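Local structure of 5-carboxymethyl-2-hydroxymuconate semialdehyde dehydrogenase (Thermus thermophilus, 2D4E) at residues C[333-347]-C[380-394]. The protein probably catalyses the NAD-dependent oxidation of 5-carboxymethyl-2-hydroxymuconate semialdehyde to the corresponding acid, as a member of the aldehyde dehydrogenase family. Residues are numbered along the deposited sequence; the frame is centred on the assembly and turned at random.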
ATOM      1  N   ARG C 333      35.399  29.504  10.118  1.00 19.55           N
ATOM      2  CA  ARG C 333      35.959  30.516   9.228  1.00 16.81           C
ATOM      3  C   ARG C 333      34.856  31.307   8.520  1.00 23.10           C
ATOM      4  O   ARG C 333      34.045  30.743   7.774  1.00 19.15           O
ATOM      5  CB  ARG C 333      36.881  29.863   8.186  1.00 23.65           C
ATOM      6  CG  ARG C 333      38.135  29.200   8.776  1.00 23.78           C
ATOM      7  CD  ARG C 333      39.077  28.701   7.686  1.00 19.97           C
ATOM      8  NE  ARG C 333      38.489  27.627   6.890  1.00 22.64           N
ATOM      9  CZ  ARG C 333      38.404  26.357   7.281  1.00 26.24           C
ATOM     10  NH1 ARG C 333      38.896  25.982   8.456  1.00 24.08           N
ATOM     11  NH2 ARG C 333      37.844  25.454   6.488  1.00 27.31           N
ATOM     12  N   VAL C 334      34.837  32.616   8.762  1.00 17.00           N
ATOM     13  CA  VAL C 334      33.848  33.511   8.172  1.00 17.80           C
ATOM     14  C   VAL C 334      34.502  34.271   7.024  1.00 22.46           C
ATOM     15  O   VAL C 334      35.582  34.843   7.182  1.00 21.48           O
ATOM     16  CB  VAL C 334      33.318  34.517   9.227  1.00 16.25           C
ATOM     17  CG1 VAL C 334      32.270  35.437   8.614  1.00 15.19           C
ATOM     18  CG2 VAL C 334      32.731  33.755  10.416  1.00 18.72           C
ATOM     19  N   GLY C 335      33.858  34.265   5.864  1.00 20.08           N
ATOM     20  CA  GLY C 335      34.428  34.952   4.721  1.00 20.46           C
ATOM     21  C   GLY C 335      33.529  34.998   3.503  1.00 23.89           C
ATOM     22  O   GLY C 335      32.348  34.659   3.570  1.00 19.58           O
ATOM     23  N   HIS C 336      34.108  35.411   2.381  1.00 19.07           N
ATOM     24  CA  HIS C 336      33.387  35.543   1.126  1.00 20.25           C
ATOM     25  C   HIS C 336      32.877  34.210   0.572  1.00 21.29           C
ATOM     26  O   HIS C 336      33.554  33.184   0.653  1.00 21.39           O
ATOM     27  CB  HIS C 336      34.292  36.235   0.097  1.00 20.37           C
ATOM     28  CG  HIS C 336      33.563  36.725  -1.114  1.00 23.59           C
ATOM     29  ND1 HIS C 336      33.035  35.874  -2.061  1.00 25.73           N
ATOM     30  CD2 HIS C 336      33.243  37.979  -1.514  1.00 23.92           C
ATOM     31  CE1 HIS C 336      32.422  36.582  -2.993  1.00 21.69           C
ATOM     32  NE2 HIS C 336      32.533  37.861  -2.683  1.00 29.87           N
ATOM     33  N   PRO C 337      31.663  34.215  -0.003  1.00 20.16           N
ATOM     34  CA  PRO C 337      31.050  33.009  -0.572  1.00 21.57           C
ATOM     35  C   PRO C 337      31.904  32.330  -1.642  1.00 19.85           C
ATOM     36  O   PRO C 337      31.868  31.110  -1.782  1.00 21.30           O
ATOM     37  CB  PRO C 337      29.727  33.527  -1.143  1.00 17.44           C
ATOM     38  CG  PRO C 337      29.394  34.669  -0.244  1.00 20.31           C
ATOM     39  CD  PRO C 337      30.739  35.358  -0.091  1.00 19.70           C
ATOM     40  N   LEU C 338      32.661  33.122  -2.394  1.00 19.36           N
ATOM     41  CA  LEU C 338      33.509  32.592  -3.460  1.00 22.06           C
ATOM     42  C   LEU C 338      34.890  32.124  -3.000  1.00 23.12           C
ATOM     43  O   LEU C 338      35.694  31.661  -3.812  1.00 24.62           O
ATOM     44  CB  LEU C 338      33.659  33.638  -4.567  1.00 20.91           C
ATOM     45  CG  LEU C 338      32.343  34.034  -5.252  1.00 19.04           C
ATOM     46  CD1 LEU C 338      32.572  35.191  -6.228  1.00 20.21           C
ATOM     47  CD2 LEU C 338      31.775  32.831  -5.982  1.00 18.65           C
ATOM     48  N   ASP C 339      35.162  32.244  -1.704  1.00 21.89           N
ATOM     49  CA  ASP C 339      36.439  31.810  -1.134  1.00 20.10           C
ATOM     50  C   ASP C 339      36.315  30.361  -0.650  1.00 18.19           C
ATOM     51  O   ASP C 339      35.569  30.071   0.283  1.00 27.48           O
ATOM     52  CB  ASP C 339      36.824  32.731   0.031  1.00 16.98           C
ATOM     53  CG  ASP C 339      38.128  32.323   0.712  1.00 21.16           C
ATOM     54  OD1 ASP C 339      38.577  33.073   1.607  1.00 21.42           O
ATOM     55  OD2 ASP C 339      38.702  31.263   0.374  1.00 21.55           O
ATOM     56  N   PRO C 340      37.043  29.426  -1.284  1.00 20.50           N
ATOM     57  CA  PRO C 340      36.963  28.020  -0.866  1.00 22.26           C
ATOM     58  C   PRO C 340      37.242  27.737   0.614  1.00 24.26           C
ATOM     59  O   PRO C 340      36.892  26.669   1.118  1.00 23.52           O
ATOM     60  CB  PRO C 340      37.948  27.313  -1.808  1.00 21.44           C
ATOM     61  CG  PRO C 340      38.876  28.414  -2.252  1.00 23.56           C
ATOM     62  CD  PRO C 340      37.948  29.580  -2.434  1.00 19.08           C
ATOM     63  N   GLU C 341      37.851  28.692   1.310  1.00 22.00           N
ATOM     64  CA  GLU C 341      38.161  28.518   2.730  1.00 24.56           C
ATOM     65  C   GLU C 341      37.003  28.907   3.648  1.00 22.43           C
ATOM     66  O   GLU C 341      36.993  28.548   4.824  1.00 18.92           O
ATOM     67  CB  GLU C 341      39.389  29.348   3.109  1.00 28.59           C
ATOM     68  CG  GLU C 341      40.672  28.863   2.475  1.00 42.34           C
ATOM     69  CD  GLU C 341      41.006  27.450   2.894  1.00 51.21           C
ATOM     70  OE1 GLU C 341      41.309  27.245   4.093  1.00 52.82           O
ATOM     71  OE2 GLU C 341      40.956  26.547   2.028  1.00 52.93           O
ATOM     72  N   THR C 342      36.036  29.638   3.105  1.00 21.21           N
ATOM     73  CA  THR C 342      34.882  30.100   3.872  1.00 20.92           C
ATOM     74  C   THR C 342      33.951  28.978   4.327  1.00 21.76           C
ATOM     75  O   THR C 342      33.679  28.045   3.571  1.00 20.93           O
ATOM     76  CB  THR C 342      34.047  31.096   3.046  1.00 18.29           C
ATOM     77  OG1 THR C 342      34.865  32.212   2.670  1.00 19.59           O
ATOM     78  CG2 THR C 342      32.840  31.582   3.853  1.00 14.73           C
ATOM     79  N   GLU C 343      33.462  29.074   5.562  1.00 20.46           N
ATOM     80  CA  GLU C 343      32.528  28.085   6.090  1.00 24.36           C
ATOM     81  C   GLU C 343      31.196  28.782   6.327  1.00 24.39           C
ATOM     82  O   GLU C 343      30.129  28.204   6.111  1.00 32.17           O
ATOM     83  CB  GLU C 343      33.049  27.474   7.395  1.00 17.42           C
ATOM     84  CG  GLU C 343      34.314  26.640   7.218  1.00 23.05           C
ATOM     85  CD  GLU C 343      34.810  26.047   8.520  1.00 24.26           C
ATOM     86  OE1 GLU C 343      34.725  24.812   8.687  1.00 27.51           O
ATOM     87  OE2 GLU C 343      35.277  26.819   9.381  1.00 25.94           O
ATOM     88  N   VAL C 344      31.264  30.031   6.775  1.00 22.91           N
ATOM     89  CA  VAL C 344      30.069  30.828   7.014  1.00 20.19           C
ATOM     90  C   VAL C 344      30.168  32.135   6.237  1.00 20.30           C
ATOM     91  O   VAL C 344      31.124  32.897   6.392  1.00 16.78           O
ATOM     92  CB  VAL C 344      29.873  31.135   8.524  1.00 18.86           C
ATOM     93  CG1 VAL C 344      28.874  32.274   8.707  1.00 15.53           C
ATOM     94  CG2 VAL C 344      29.363  29.896   9.238  1.00 15.46           C
ATOM     95  N   GLY C 345      29.175  32.371   5.386  1.00 19.77           N
ATOM     96  CA  GLY C 345      29.142  33.578   4.585  1.00 16.16           C
ATOM     97  C   GLY C 345      28.227  34.627   5.188  1.00 17.75           C
ATOM     98  O   GLY C 345      27.864  34.534   6.360  1.00 20.69           O
ATOM     99  N   PRO C 346      27.834  35.640   4.403  1.00 17.59           N
ATOM    100  CA  PRO C 346      26.959  36.717   4.864  1.00 17.39           C
ATOM    101  C   PRO C 346      25.477  36.370   4.777  1.00 20.28           C
ATOM    102  O   PRO C 346      25.075  35.494   4.007  1.00 17.50           O
ATOM    103  CB  PRO C 346      27.317  37.855   3.931  1.00 20.40           C
ATOM    104  CG  PRO C 346      27.491  37.127   2.627  1.00 19.61           C
ATOM    105  CD  PRO C 346      28.279  35.885   3.018  1.00 15.83           C
ATOM    106  N   LEU C 347      24.673  37.070   5.572  1.00 14.40           N
ATOM    107  CA  LEU C 347      23.239  36.864   5.567  1.00 17.68           C
ATOM    108  C   LEU C 347      22.680  37.526   4.316  1.00 21.74           C
ATOM    109  O   LEU C 347      23.322  38.391   3.710  1.00 21.06           O
ATOM    110  CB  LEU C 347      22.607  37.443   6.836  1.00 16.62           C
ATOM    111  CG  LEU C 347      23.174  36.826   8.118  1.00 16.80           C
ATOM    112  CD1 LEU C 347      22.392  37.314   9.321  1.00 17.28           C
ATOM    113  CD2 LEU C 347      23.099  35.299   8.025  1.00 21.11           C
ATOM    114  N   SER C 380      37.404  38.968   7.964  1.00 24.26           N
ATOM    115  CA  SER C 380      37.254  37.612   7.461  1.00 24.21           C
ATOM    116  C   SER C 380      38.411  36.783   7.983  1.00 25.29           C
ATOM    117  O   SER C 380      39.344  37.311   8.590  1.00 27.00           O
ATOM    118  CB  SER C 380      37.281  37.587   5.933  1.00 24.69           C
ATOM    119  OG  SER C 380      38.612  37.698   5.447  1.00 29.91           O
ATOM    120  N   PHE C 381      38.338  35.482   7.740  1.00 24.24           N
ATOM    121  CA  PHE C 381      39.375  34.552   8.153  1.00 24.53           C
ATOM    122  C   PHE C 381      40.712  34.971   7.534  1.00 25.04           C
ATOM    123  O   PHE C 381      41.773  34.738   8.114  1.00 23.82           O
ATOM    124  CB  PHE C 381      39.003  33.136   7.688  1.00 25.18           C
ATOM    125  CG  PHE C 381      40.176  32.200   7.593  1.00 29.92           C
ATOM    126  CD1 PHE C 381      40.806  31.729   8.744  1.00 35.01           C
ATOM    127  CD2 PHE C 381      40.671  31.814   6.349  1.00 29.36           C
ATOM    128  CE1 PHE C 381      41.916  30.881   8.658  1.00 36.16           C
ATOM    129  CE2 PHE C 381      41.782  30.968   6.250  1.00 36.19           C
ATOM    130  CZ  PHE C 381      42.405  30.501   7.405  1.00 34.21           C
ATOM    131  N   ARG C 382      40.654  35.584   6.355  1.00 24.11           N
ATOM    132  CA  ARG C 382      41.867  36.015   5.666  1.00 29.44           C
ATOM    133  C   ARG C 382      42.294  37.437   6.011  1.00 29.13           C
ATOM    134  O   ARG C 382      43.218  37.976   5.400  1.00 29.10           O
ATOM    135  CB  ARG C 382      41.695  35.900   4.150  1.00 21.90           C
ATOM    136  CG  ARG C 382      41.415  34.493   3.659  1.00 28.28           C
ATOM    137  CD  ARG C 382      41.674  34.388   2.169  1.00 27.17           C
ATOM    138  NE  ARG C 382      41.262  33.102   1.621  1.00 27.48           N
ATOM    139  CZ  ARG C 382      41.871  32.504   0.603  1.00 37.62           C
ATOM    140  NH1 ARG C 382      42.924  33.074   0.033  1.00 43.23           N
ATOM    141  NH2 ARG C 382      41.419  31.346   0.141  1.00 35.45           N
ATOM    142  N   GLY C 383      41.617  38.043   6.984  1.00 24.97           N
ATOM    143  CA  GLY C 383      41.963  39.394   7.384  1.00 18.74           C
ATOM    144  C   GLY C 383      41.321  40.484   6.549  1.00 25.74           C
ATOM    145  O   GLY C 383      41.690  41.651   6.674  1.00 25.27           O
ATOM    146  N   GLU C 384      40.359  40.119   5.704  1.00 24.65           N
ATOM    147  CA  GLU C 384      39.673  41.090   4.854  1.00 25.81           C
ATOM    148  C   GLU C 384      38.622  41.850   5.655  1.00 27.40           C
ATOM    149  O   GLU C 384      38.095  41.342   6.642  1.00 29.38           O
ATOM    150  CB  GLU C 384      38.966  40.386   3.692  1.00 27.21           C
ATOM    151  CG  GLU C 384      39.861  39.566   2.790  1.00 31.11           C
ATOM    152  CD  GLU C 384      39.074  38.534   1.999  1.00 29.52           C
ATOM    153  OE1 GLU C 384      38.539  37.598   2.624  1.00 26.51           O
ATOM    154  OE2 GLU C 384      38.984  38.657   0.762  1.00 32.01           O
ATOM    155  N   ASP C 385      38.317  43.068   5.220  1.00 28.22           N
ATOM    156  CA  ASP C 385      37.304  43.884   5.880  1.00 31.73           C
ATOM    157  C   ASP C 385      35.941  43.419   5.361  1.00 32.11           C
ATOM    158  O   ASP C 385      35.708  43.392   4.152  1.00 32.00           O
ATOM    159  CB  ASP C 385      37.542  45.367   5.561  1.00 31.64           C
ATOM    160  CG  ASP C 385      36.349  46.241   5.897  1.00 38.86           C
ATOM    161  OD1 ASP C 385      35.741  46.046   6.971  1.00 40.87           O
ATOM    162  OD2 ASP C 385      36.027  47.136   5.085  1.00 44.14           O
ATOM    163  N   LEU C 386      35.049  43.046   6.276  1.00 28.25           N
ATOM    164  CA  LEU C 386      33.724  42.550   5.897  1.00 29.03           C
ATOM    165  C   LEU C 386      32.574  43.500   6.214  1.00 31.18           C
ATOM    166  O   LEU C 386      31.404  43.127   6.073  1.00 29.01           O
ATOM    167  CB  LEU C 386      33.448  41.218   6.599  1.00 27.12           C
ATOM    168  CG  LEU C 386      34.443  40.071   6.433  1.00 29.29           C
ATOM    169  CD1 LEU C 386      34.043  38.941   7.367  1.00 25.05           C
ATOM    170  CD2 LEU C 386      34.481  39.605   4.976  1.00 24.67           C
ATOM    171  N   SER C 387      32.896  44.718   6.634  1.00 28.40           N
ATOM    172  CA  SER C 387      31.872  45.696   6.997  1.00 30.79           C
ATOM    173  C   SER C 387      30.870  46.020   5.889  1.00 29.76           C
ATOM    174  O   SER C 387      29.772  46.500   6.170  1.00 26.92           O
ATOM    175  CB  SER C 387      32.530  46.995   7.470  1.00 30.88           C
ATOM    176  OG  SER C 387      33.233  47.610   6.407  1.00 39.83           O
ATOM    177  N   ARG C 388      31.239  45.760   4.637  1.00 29.58           N
ATOM    178  CA  ARG C 388      30.342  46.052   3.519  1.00 31.92           C
ATOM    179  C   ARG C 388      29.285  44.975   3.291  1.00 30.94           C
ATOM    180  O   ARG C 388      28.281  45.219   2.623  1.00 31.29           O
ATOM    181  CB  ARG C 388      31.140  46.255   2.226  1.00 34.74           C
ATOM    182  CG  ARG C 388      32.222  47.319   2.314  1.00 40.80           C
ATOM    183  CD  ARG C 388      31.693  48.614   2.907  1.00 46.72           C
ATOM    184  NE  ARG C 388      30.630  49.210   2.105  1.00 54.61           N
ATOM    185  CZ  ARG C 388      29.965  50.307   2.453  1.00 54.35           C
ATOM    186  NH1 ARG C 388      30.254  50.928   3.590  1.00 57.71           N
ATOM    187  NH2 ARG C 388      29.011  50.786   1.666  1.00 54.51           N
ATOM    188  N   GLY C 389      29.514  43.788   3.845  1.00 28.59           N
ATOM    189  CA  GLY C 389      28.562  42.701   3.681  1.00 29.41           C
ATOM    190  C   GLY C 389      27.719  42.484   4.924  1.00 27.05           C
ATOM    191  O   GLY C 389      27.914  43.157   5.934  1.00 28.92           O
ATOM    192  N   ASN C 390      26.782  41.547   4.859  1.00 24.38           N
ATOM    193  CA  ASN C 390      25.913  41.262   5.999  1.00 21.92           C
ATOM    194  C   ASN C 390      26.429  40.071   6.811  1.00 22.47           C
ATOM    195  O   ASN C 390      25.704  39.103   7.034  1.00 21.01           O
ATOM    196  CB  ASN C 390      24.507  40.972   5.493  1.00 18.60           C
ATOM    197  CG  ASN C 390      24.027  42.014   4.512  1.00 22.44           C
ATOM    198  OD1 ASN C 390      23.983  43.198   4.831  1.00 21.51           O
ATOM    199  ND2 ASN C 390      23.665  41.578   3.309  1.00 22.22           N
ATOM    200  N   TYR C 391      27.677  40.155   7.264  1.00 20.51           N
ATOM    201  CA  TYR C 391      28.290  39.071   8.023  1.00 17.81           C
ATOM    202  C   TYR C 391      28.035  39.092   9.526  1.00 23.46           C
ATOM    203  O   TYR C 391      28.259  40.101  10.202  1.00 22.80           O
ATOM    204  CB  TYR C 391      29.802  39.045   7.783  1.00 16.42           C
ATOM    205  CG  TYR C 391      30.210  38.798   6.344  1.00 22.19           C
ATOM    206  CD1 TYR C 391      30.328  39.856   5.432  1.00 17.61           C
ATOM    207  CD2 TYR C 391      30.486  37.510   5.894  1.00 14.45           C
ATOM    208  CE1 TYR C 391      30.715  39.628   4.105  1.00 17.20           C
ATOM    209  CE2 TYR C 391      30.872  37.273   4.576  1.00 20.23           C
ATOM    210  CZ  TYR C 391      30.985  38.331   3.687  1.00 18.40           C
ATOM    211  OH  TYR C 391      31.353  38.075   2.382  1.00 21.07           O
ATOM    212  N   LEU C 392      27.572  37.960  10.040  1.00 21.35           N
ATOM    213  CA  LEU C 392      27.310  37.821  11.463  1.00 22.43           C
ATOM    214  C   LEU C 392      28.198  36.704  11.987  1.00 19.84           C
ATOM    215  O   LEU C 392      28.357  35.670  11.338  1.00 19.82           O
ATOM    216  CB  LEU C 392      25.846  37.458  11.728  1.00 20.00           C
ATOM    217  CG  LEU C 392      25.525  37.342  13.227  1.00 24.63           C
ATOM    218  CD1 LEU C 392      25.509  38.738  13.853  1.00 22.54           C
ATOM    219  CD2 LEU C 392      24.188  36.652  13.434  1.00 21.09           C
ATOM    220  N   LEU C 393      28.789  36.920  13.154  1.00 18.99           N
ATOM    221  CA  LEU C 393      29.641  35.906  13.753  1.00 18.28           C
ATOM    222  C   LEU C 393      28.780  34.762  14.286  1.00 20.65           C
ATOM    223  O   LEU C 393      27.689  34.987  14.820  1.00 19.97           O
ATOM    224  CB  LEU C 393      30.451  36.502  14.903  1.00 18.90           C
ATOM    225  CG  LEU C 393      31.545  37.527  14.610  1.00 19.95           C
ATOM    226  CD1 LEU C 393      31.997  38.153  15.924  1.00 19.31           C
ATOM    227  CD2 LEU C 393      32.716  36.850  13.904  1.00 17.47           C
ATOM    228  N   PRO C 394      29.242  33.513  14.114  1.00 20.41           N
ATOM    229  CA  PRO C 394      28.450  32.397  14.634  1.00 15.28           C
ATOM    230  C   PRO C 394      28.240  32.725  16.116  1.00 21.44           C
ATOM    231  O   PRO C 394      29.185  33.091  16.818  1.00 19.69           O
ATOM    232  CB  PRO C 394      29.367  31.209  14.396  1.00 14.91           C
ATOM    233  CG  PRO C 394      29.977  31.558  13.061  1.00 13.56           C
ATOM    234  CD  PRO C 394      30.325  33.026  13.230  1.00 15.70           C
TER
HETATM  235  O   HOH W   1      37.015  35.548   2.247  1.00 25.81           O
HETATM  236  O   HOH W   2      26.997  35.652   8.849  1.00 16.11           O
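With CG swung opposite its backbone N (chi1 178°), Asp-339 reaches the guanidinium of Arg-382, whose chain runs extended from CG to NE to meet it. The salt bridge is two-pronged but not coplanar: Arg-382 NE makes a weak bond to Asp-339 OD1, and Arg-382 NH2 bonds Asp-339 OD2 at 2.7 Å from above one face of the carboxylate, the two flat groups being turned 68° apart. From the opposite face the N-H of Glu-341 also grips OD2, closing an Asx turn, while a water on OD1 links it to His-336 N and Glu-384 OE1. An alanine in place of Asp-339 is likely to leave the Arg-382 guanidinium without its acidic mate and free to turn, and Glu-341 N without the acceptor that closes the Asx turn.

Nearby, Arg-333 lays its CD over the centre of the Phe-381 ring, 3.5 Å from the centroid, a CH-pi contact. Its chain then bends at chi3 (-65°), and NE donates to Glu-341 O within the carbonyl plane. Phe-381 N bonds Val-334 O at 2.9 Å.

These two irregular loops belong to the aldehyde dehydrogenase fold: 333-347 joins helix 315-331 to helix 350-365, whereas the loop 380-394 leads from strand 369-372 into strand 395-398 of the mixed sheet.

Further along, the Tyr-391 ring is sandwiched, Pro-346 CB centred over one face at 3.5 Å from the centroid and Leu-386 CD2 near the rim of the other; Gly-335 O sits at its edge. Val-334 packs alongside, CG1 against Tyr-391 CD2 and CG2 against Pro-394 CD. At the far end Leu-347 N points almost straight at Asn-390 O (2.7 Å), and Asn-390 ND2 returns a bond to Leu-347 O at 3.2 Å while also donating to Asn-52 OD1.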